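Local coordinates for protein geranylgeranyl pyrophosphate synthase (Corynebacterium glutamicum, PDB 3LMD) that probably builds long isoprenoid diphosphates, as a magnesium-dependent, all-helical prenyl transferase of the FPP/GGPP synthase family, at residues Gln237-Ile242 against Thr345-Arg350; Phe265-Leu270 against Gln311-Glu316. All blocks are in the same frame, centred on the assembly; numbering follows the deposited sequence.

Contact 1: Gln237-Ile242 against Thr345-Arg350; sequences QIVDDI and TFTVKR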
ATOM      1  N   GLN A 237       7.113  -5.232  23.334  1.00 25.05           N
ATOM      2  CA  GLN A 237       8.101  -4.253  22.902  1.00 24.40           C
ATOM      3  C   GLN A 237       8.880  -3.661  24.102  1.00 24.66           C
ATOM      4  O   GLN A 237      10.077  -3.462  24.014  1.00 26.44           O
ATOM      5  CB  GLN A 237       7.429  -3.119  22.121  1.00 25.56           C
ATOM      6  CG  GLN A 237       8.460  -2.170  21.499  1.00 34.57           C
ATOM      7  CD  GLN A 237       9.354  -2.909  20.507  1.00 45.87           C
ATOM      8  OE1 GLN A 237       8.874  -3.359  19.479  1.00 39.65           O
ATOM      9  NE2 GLN A 237      10.642  -3.086  20.841  1.00 39.49           N
ATOM     10  N   ILE A 238       8.194  -3.341  25.198  1.00 24.82           N
ATOM     11  CA  ILE A 238       8.909  -2.795  26.337  1.00 24.19           C
ATOM     12  C   ILE A 238       9.861  -3.850  26.918  1.00 24.98           C
ATOM     13  O   ILE A 238      11.006  -3.544  27.272  1.00 26.38           O
ATOM     14  CB  ILE A 238       7.955  -2.267  27.434  1.00 25.63           C
ATOM     15  CG1 ILE A 238       7.078  -1.137  26.857  1.00 25.42           C
ATOM     16  CG2 ILE A 238       8.816  -1.701  28.625  1.00 26.12           C
ATOM     17  CD1 ILE A 238       5.942  -0.730  27.727  1.00 26.13           C
ATOM     18  N   VAL A 239       9.399  -5.097  27.005  1.00 25.14           N
ATOM     19  CA  VAL A 239      10.236  -6.147  27.548  1.00 25.21           C
ATOM     20  C   VAL A 239      11.488  -6.313  26.653  1.00 29.87           C
ATOM     21  O   VAL A 239      12.609  -6.421  27.159  1.00 28.66           O
ATOM     22  CB  VAL A 239       9.458  -7.505  27.721  1.00 26.85           C
ATOM     23  CG1 VAL A 239      10.449  -8.669  27.906  1.00 27.87           C
ATOM     24  CG2 VAL A 239       8.500  -7.449  28.945  1.00 26.40           C
ATOM     25  N   ASP A 240      11.295  -6.323  25.332  1.00 25.72           N
ATOM     26  CA  ASP A 240      12.423  -6.388  24.384  1.00 30.74           C
ATOM     27  C   ASP A 240      13.409  -5.230  24.624  1.00 34.58           C
ATOM     28  O   ASP A 240      14.647  -5.393  24.563  1.00 29.81           O
ATOM     29  CB  ASP A 240      11.920  -6.287  22.928  1.00 30.74           C
ATOM     30  CG  ASP A 240      11.391  -7.604  22.378  1.00 43.26           C
ATOM     31  OD1 ASP A 240      11.525  -8.648  23.046  1.00 42.03           O
ATOM     32  OD2 ASP A 240      10.849  -7.592  21.251  1.00 49.81           O
ATOM     33  N   ASP A 241      12.856  -4.044  24.831  1.00 26.23           N
ATOM     34  CA  ASP A 241      13.680  -2.848  25.022  1.00 27.46           C
ATOM     35  C   ASP A 241      14.488  -2.910  26.313  1.00 29.49           C
ATOM     36  O   ASP A 241      15.650  -2.514  26.331  1.00 33.72           O
ATOM     37  CB  ASP A 241      12.832  -1.559  24.964  1.00 26.91           C
ATOM     38  CG  ASP A 241      12.288  -1.279  23.561  1.00 32.70           C
ATOM     39  OD1 ASP A 241      12.785  -1.873  22.594  1.00 37.57           O
ATOM     40  OD2 ASP A 241      11.342  -0.481  23.422  1.00 34.88           O
ATOM     41  N   ILE A 242      13.878  -3.425  27.381  1.00 29.13           N
ATOM     42  CA  ILE A 242      14.592  -3.655  28.621  1.00 30.33           C
ATOM     43  C   ILE A 242      15.743  -4.660  28.419  1.00 36.28           C
ATOM     44  O   ILE A 242      16.889  -4.439  28.854  1.00 35.03           O
ATOM     45  CB  ILE A 242      13.636  -4.165  29.721  1.00 27.61           C
ATOM     46  CG1 ILE A 242      12.650  -3.047  30.140  1.00 24.99           C
ATOM     47  CG2 ILE A 242      14.449  -4.698  30.936  1.00 27.90           C
ATOM     48  CD1 ILE A 242      11.453  -3.625  31.018  1.00 24.77           C
ATOM     49  N   THR A 345       2.459 -13.637  30.698  1.00 27.64           N
ATOM     50  CA  THR A 345       3.187 -13.808  31.933  1.00 33.99           C
ATOM     51  C   THR A 345       4.602 -14.248  31.686  1.00 33.09           C
ATOM     52  O   THR A 345       5.531 -13.778  32.270  1.00 33.59           O
ATOM     53  CB  THR A 345       2.517 -14.820  32.829  1.00 35.38           C
ATOM     54  OG1 THR A 345       1.279 -14.302  33.275  1.00 46.05           O
ATOM     55  CG2 THR A 345       3.346 -15.031  33.979  1.00 48.38           C
ATOM     56  N   PHE A 346       4.747 -15.171  30.782  1.00 34.06           N
ATOM     57  CA  PHE A 346       6.057 -15.711  30.472  1.00 37.42           C
ATOM     58  C   PHE A 346       6.958 -14.598  29.944  1.00 36.16           C
ATOM     59  O   PHE A 346       8.155 -14.540  30.239  1.00 33.35           O
ATOM     60  CB  PHE A 346       5.933 -16.822  29.423  1.00 43.86           C
ATOM     61  CG  PHE A 346       7.252 -17.425  29.023  1.00 54.75           C
ATOM     62  CD1 PHE A 346       7.789 -18.497  29.737  1.00 65.65           C
ATOM     63  CD2 PHE A 346       7.961 -16.924  27.942  1.00 57.80           C
ATOM     64  CE1 PHE A 346       9.018 -19.058  29.373  1.00 64.68           C
ATOM     65  CE2 PHE A 346       9.192 -17.479  27.575  1.00 64.54           C
ATOM     66  CZ  PHE A 346       9.717 -18.544  28.290  1.00 58.76           C
ATOM     67  N   THR A 347       6.383 -13.711  29.150  1.00 30.94           N
ATOM     68  CA  THR A 347       7.156 -12.601  28.602  1.00 33.59           C
ATOM     69  C   THR A 347       7.589 -11.663  29.732  1.00 29.13           C
ATOM     70  O   THR A 347       8.739 -11.251  29.808  1.00 29.65           O
ATOM     71  CB  THR A 347       6.329 -11.816  27.553  1.00 33.36           C
ATOM     72  OG1 THR A 347       5.886 -12.720  26.527  1.00 33.89           O
ATOM     73  CG2 THR A 347       7.169 -10.698  26.925  1.00 31.40           C
ATOM     74  N   VAL A 348       6.663 -11.311  30.613  1.00 30.75           N
ATOM     75  CA  VAL A 348       7.028 -10.417  31.707  1.00 30.05           C
ATOM     76  C   VAL A 348       8.151 -11.049  32.561  1.00 34.88           C
ATOM     77  O   VAL A 348       9.097 -10.361  32.974  1.00 33.27           O
ATOM     78  CB  VAL A 348       5.813 -10.102  32.576  1.00 29.03           C
ATOM     79  CG1 VAL A 348       6.216  -9.289  33.816  1.00 31.44           C
ATOM     80  CG2 VAL A 348       4.713  -9.353  31.704  1.00 32.10           C
ATOM     81  N   LYS A 349       8.053 -12.356  32.785  1.00 33.10           N
ATOM     82  CA  LYS A 349       9.036 -13.095  33.600  1.00 36.11           C
ATOM     83  C   LYS A 349      10.434 -13.098  33.015  1.00 34.44           C
ATOM     84  O   LYS A 349      11.402 -13.379  33.719  1.00 36.76           O
ATOM     85  CB  LYS A 349       8.578 -14.534  33.829  1.00 41.70           C
ATOM     86  CG  LYS A 349       7.856 -14.734  35.143  1.00 53.64           C
ATOM     87  CD  LYS A 349       6.954 -15.956  35.131  1.00 61.48           C
ATOM     88  CE  LYS A 349       6.204 -16.049  36.461  1.00 73.04           C
ATOM     89  NZ  LYS A 349       5.162 -17.106  36.465  1.00 78.84           N
ATOM     90  N   ARG A 350      10.568 -12.793  31.730  1.00 29.81           N
ATOM     91  CA  ARG A 350      11.918 -12.637  31.184  1.00 32.01           C
ATOM     92  C   ARG A 350      12.701 -11.481  31.845  1.00 37.96           C
ATOM     93  O   ARG A 350      13.938 -11.458  31.785  1.00 35.81           O
ATOM     94  CB  ARG A 350      11.885 -12.374  29.683  1.00 35.19           C
ATOM     95  CG  ARG A 350      11.255 -13.461  28.821  1.00 37.90           C
ATOM     96  CD  ARG A 350      11.285 -12.998  27.362  1.00 42.75           C
ATOM     97  NE  ARG A 350      10.549 -13.914  26.498  1.00 63.80           N
ATOM     98  CZ  ARG A 350      11.106 -14.940  25.852  1.00 79.99           C
ATOM     99  NH1 ARG A 350      12.410 -15.180  25.970  1.00 79.04           N
ATOM    100  NH2 ARG A 350      10.357 -15.728  25.085  1.00 80.25           N
TER

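Contact 2: Phe265-Leu270 against Gln311-Glu316; sequences FTLPVL and QAALDE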
ATOM      1  N   PHE A 265      16.522   5.854  21.899  1.00 39.32           N
ATOM      2  CA  PHE A 265      16.402   5.775  23.359  1.00 38.91           C
ATOM      3  C   PHE A 265      15.020   5.241  23.733  1.00 30.82           C
ATOM      4  O   PHE A 265      14.031   5.943  23.611  1.00 32.11           O
ATOM      5  CB  PHE A 265      16.567   7.155  23.997  1.00 36.44           C
ATOM      6  CG  PHE A 265      17.799   7.881  23.553  1.00 39.29           C
ATOM      7  CD1 PHE A 265      18.989   7.196  23.366  1.00 37.16           C
ATOM      8  CD2 PHE A 265      17.762   9.246  23.332  1.00 43.80           C
ATOM      9  CE1 PHE A 265      20.132   7.864  22.944  1.00 47.62           C
ATOM     10  CE2 PHE A 265      18.889   9.926  22.928  1.00 48.83           C
ATOM     11  CZ  PHE A 265      20.075   9.239  22.725  1.00 35.75           C
ATOM     12  N   THR A 266      14.980   4.009  24.209  1.00 29.92           N
ATOM     13  CA  THR A 266      13.717   3.373  24.584  1.00 28.89           C
ATOM     14  C   THR A 266      13.313   3.693  26.038  1.00 33.18           C
ATOM     15  O   THR A 266      14.014   4.396  26.752  1.00 29.29           O
ATOM     16  CB  THR A 266      13.851   1.870  24.386  1.00 31.41           C
ATOM     17  OG1 THR A 266      14.910   1.390  25.225  1.00 29.97           O
ATOM     18  CG2 THR A 266      14.240   1.574  22.897  1.00 30.23           C
ATOM     19  N   LEU A 267      12.186   3.154  26.481  1.00 28.97           N
ATOM     20  CA  LEU A 267      11.588   3.567  27.743  1.00 28.09           C
ATOM     21  C   LEU A 267      12.526   3.652  28.953  1.00 26.97           C
ATOM     22  O   LEU A 267      12.490   4.645  29.661  1.00 29.49           O
ATOM     23  CB  LEU A 267      10.421   2.642  28.094  1.00 29.68           C
ATOM     24  CG  LEU A 267       9.443   3.144  29.135  1.00 31.76           C
ATOM     25  CD1 LEU A 267       8.938   4.545  28.727  1.00 32.56           C
ATOM     26  CD2 LEU A 267       8.264   2.126  29.210  1.00 30.55           C
ATOM     27  N   PRO A 268      13.321   2.602  29.235  1.00 24.19           N
ATOM     28  CA  PRO A 268      14.174   2.751  30.437  1.00 29.53           C
ATOM     29  C   PRO A 268      15.140   3.939  30.341  1.00 28.34           C
ATOM     30  O   PRO A 268      15.474   4.566  31.354  1.00 27.05           O
ATOM     31  CB  PRO A 268      15.000   1.470  30.453  1.00 26.91           C
ATOM     32  CG  PRO A 268      14.288   0.505  29.513  1.00 32.30           C
ATOM     33  CD  PRO A 268      13.529   1.320  28.547  1.00 25.82           C
ATOM     34  N   VAL A 269      15.632   4.212  29.140  1.00 28.45           N
ATOM     35  CA  VAL A 269      16.555   5.314  28.940  1.00 27.26           C
ATOM     36  C   VAL A 269      15.839   6.630  29.119  1.00 27.18           C
ATOM     37  O   VAL A 269      16.378   7.558  29.724  1.00 26.57           O
ATOM     38  CB  VAL A 269      17.209   5.294  27.507  1.00 26.92           C
ATOM     39  CG1 VAL A 269      18.296   6.422  27.395  1.00 28.86           C
ATOM     40  CG2 VAL A 269      17.792   3.952  27.218  1.00 26.31           C
ATOM     41  N   LEU A 270      14.618   6.726  28.599  1.00 27.20           N
ATOM     42  CA  LEU A 270      13.861   7.965  28.706  1.00 26.75           C
ATOM     43  C   LEU A 270      13.502   8.250  30.167  1.00 30.26           C
ATOM     44  O   LEU A 270      13.520   9.390  30.604  1.00 25.49           O
ATOM     45  CB  LEU A 270      12.568   7.902  27.878  1.00 23.61           C
ATOM     46  CG  LEU A 270      12.837   7.682  26.371  1.00 25.96           C
ATOM     47  CD1 LEU A 270      11.502   7.398  25.623  1.00 29.11           C
ATOM     48  CD2 LEU A 270      13.535   8.922  25.817  1.00 31.13           C
ATOM     49  N   GLN A 311      13.619  -0.150  36.622  1.00 26.34           N
ATOM     50  CA  GLN A 311      12.435  -0.451  37.415  1.00 26.80           C
ATOM     51  C   GLN A 311      11.226   0.366  36.939  1.00 23.36           C
ATOM     52  O   GLN A 311      10.087  -0.081  37.012  1.00 24.56           O
ATOM     53  CB  GLN A 311      12.671  -0.210  38.920  1.00 25.85           C
ATOM     54  CG  GLN A 311      11.463  -0.659  39.744  1.00 26.25           C
ATOM     55  CD  GLN A 311      11.314  -2.163  39.702  1.00 31.22           C
ATOM     56  OE1 GLN A 311      12.299  -2.883  39.758  1.00 34.25           O
ATOM     57  NE2 GLN A 311      10.086  -2.649  39.525  1.00 30.43           N
ATOM     58  N   ALA A 312      11.474   1.588  36.501  1.00 21.07           N
ATOM     59  CA  ALA A 312      10.386   2.415  35.986  1.00 23.16           C
ATOM     60  C   ALA A 312       9.755   1.771  34.719  1.00 25.84           C
ATOM     61  O   ALA A 312       8.524   1.779  34.537  1.00 24.24           O
ATOM     62  CB  ALA A 312      10.928   3.820  35.652  1.00 23.93           C
ATOM     63  N   ALA A 313      10.597   1.248  33.838  1.00 21.81           N
ATOM     64  CA  ALA A 313      10.091   0.569  32.624  1.00 26.20           C
ATOM     65  C   ALA A 313       9.378  -0.714  33.007  1.00 29.13           C
ATOM     66  O   ALA A 313       8.341  -1.053  32.433  1.00 24.95           O
ATOM     67  CB  ALA A 313      11.273   0.240  31.632  1.00 24.99           C
ATOM     68  N   LEU A 314       9.946  -1.438  33.976  1.00 24.34           N
ATOM     69  CA  LEU A 314       9.329  -2.671  34.430  1.00 23.75           C
ATOM     70  C   LEU A 314       7.966  -2.407  35.064  1.00 25.84           C
ATOM     71  O   LEU A 314       7.030  -3.184  34.857  1.00 27.72           O
ATOM     72  CB  LEU A 314      10.275  -3.429  35.389  1.00 26.08           C
ATOM     73  CG  LEU A 314       9.895  -4.788  35.975  1.00 42.26           C
ATOM     74  CD1 LEU A 314       9.465  -5.791  34.871  1.00 39.82           C
ATOM     75  CD2 LEU A 314      11.088  -5.369  36.809  1.00 34.00           C
ATOM     76  N   ASP A 315       7.835  -1.322  35.832  1.00 25.56           N
ATOM     77  CA  ASP A 315       6.534  -0.993  36.434  1.00 27.14           C
ATOM     78  C   ASP A 315       5.523  -0.651  35.355  1.00 26.55           C
ATOM     79  O   ASP A 315       4.333  -0.905  35.507  1.00 22.88           O
ATOM     80  CB  ASP A 315       6.641   0.187  37.413  1.00 26.06           C
ATOM     81  CG  ASP A 315       7.392  -0.203  38.685  1.00 32.37           C
ATOM     82  OD1 ASP A 315       7.479  -1.410  38.965  1.00 33.19           O
ATOM     83  OD2 ASP A 315       7.895   0.683  39.379  1.00 32.91           O
ATOM     84  N   GLU A 316       5.991  -0.075  34.255  1.00 23.00           N
ATOM     85  CA  GLU A 316       5.078   0.181  33.113  1.00 27.25           C
ATOM     86  C   GLU A 316       4.638  -1.149  32.465  1.00 29.15           C
ATOM     87  O   GLU A 316       3.462  -1.350  32.148  1.00 24.58           O
ATOM     88  CB  GLU A 316       5.761   1.122  32.114  1.00 30.72           C
ATOM     89  CG  GLU A 316       4.891   1.560  30.955  1.00 34.89           C
ATOM     90  CD  GLU A 316       3.857   2.608  31.350  1.00 38.86           C
ATOM     91  OE1 GLU A 316       3.560   2.771  32.551  1.00 39.71           O
ATOM     92  OE2 GLU A 316       3.330   3.264  30.441  1.00 35.36           O
TER

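Contact 1: Gln237-Ile242 against Thr345-Arg350
Val239 carries this contact from helix 219-246, reaching across to Thr347 near the end of helix 335-349. Its CB already lies 4.0 Å from Thr347 CG2, the methyl branch of the threonine. From CB the two methyls diverge. CG1 stands anti to the backbone N (chi1 164°), which brings it against the far helix: it sits 3.6 Å from Thr347 O and 4.0 Å from Thr347 CG2, and it is also 4.4 Å from Arg350 CB. The other methyl, CG2, is 3.9 Å from Thr347 O and 4.1 Å from Thr347 CG2, with Val348 CA beyond.

The fold of this polyprenyl synthetase is an all-helical bundle, and the contact joins helix 219-246 to helix 335-349. Valine suits the interface because it is short and branched at CB, filling the gap between two backbones whose nearest CA atoms, those of Val239 and Val348, are 6.8 Å apart. Thr347 turns its methyl to the valine, while its OG1 is bonded to the carbonyl of Leu343 one turn earlier; its own backbone carbonyl still touches Val239. The CB of Val348 points away from 237-242, and its side chain packs on Val317 and Tyr318 of helix 309-328 as well as on Ile235. Ser22 of helix 21-27 touches both Val239 and Thr347.

Contact 2: Phe265-Leu270 against Gln311-Glu316
Pro268 and Ala313 make the tightest apolar meeting here, where the first turn of helix 267-274 comes up against helix 309-328. The methyl of Ala313 lies over the face of the pyrrolidine ring, Pro268 CG being nearest to Ala313 CB at 3.7 Å and the other ring atoms only slightly farther off. The backbones come close as well: the CA atoms of Pro268 and Ala313 are 5.1 Å apart, a spacing that suits the single methyl of alanine. Proline fits the first turn of a helix, where its missing N-H costs no helical bond.

The second apolar group centres on Leu267. Its CG is anti to the backbone N (chi1 -163°), which carries the branched end toward the opposite helix. Leu267 CG lies 4.2 Å from Ala313 CB, while Leu267 CD2 goes further along and meets the aliphatic part of Glu316, 3.8 Å from Glu316 CG. The leucine and glutamate side chains run at about a right angle to one another. Leu267 also touches Ile189 and Tyr192 of helix 188-214.

Polar chemistry stays off the interface. A bend at chi2 takes the carboxylate of Glu316 off the line of the CH2 groups that meet Leu267 CD2, and it forms a salt bridge to Arg319 on the same helix.

With no hydrogen bond across the two segments, their match depends on shape: a small residue admits the proline, and the glutamate lends its methylenes while its charge is paired elsewhere.

Contacts 1 and 2 have centres about 12 Å apart on the same side of the chain's centre. Along the chain the order is 237-242, 265-270, 311-316 and 345-350, so both segments of contact 2 fall between those of contact 1. Helices 309-328 and 335-349 are consecutive, and helix 219-246, which carries one side of contact 1, also packs against contact 2: Ile242 CG1 is 3.9 Å from Ala313 CB, and Ile238 CG2 is 3.9 Å from Leu267 CD2. The two contacts thus form one continuous part of the bundle, joining helices 219-246, 267-274, 309-328 and 335-349. Pro268 is about 10 Å, between side chains, from Ser305 of a calcium site empty in this chain.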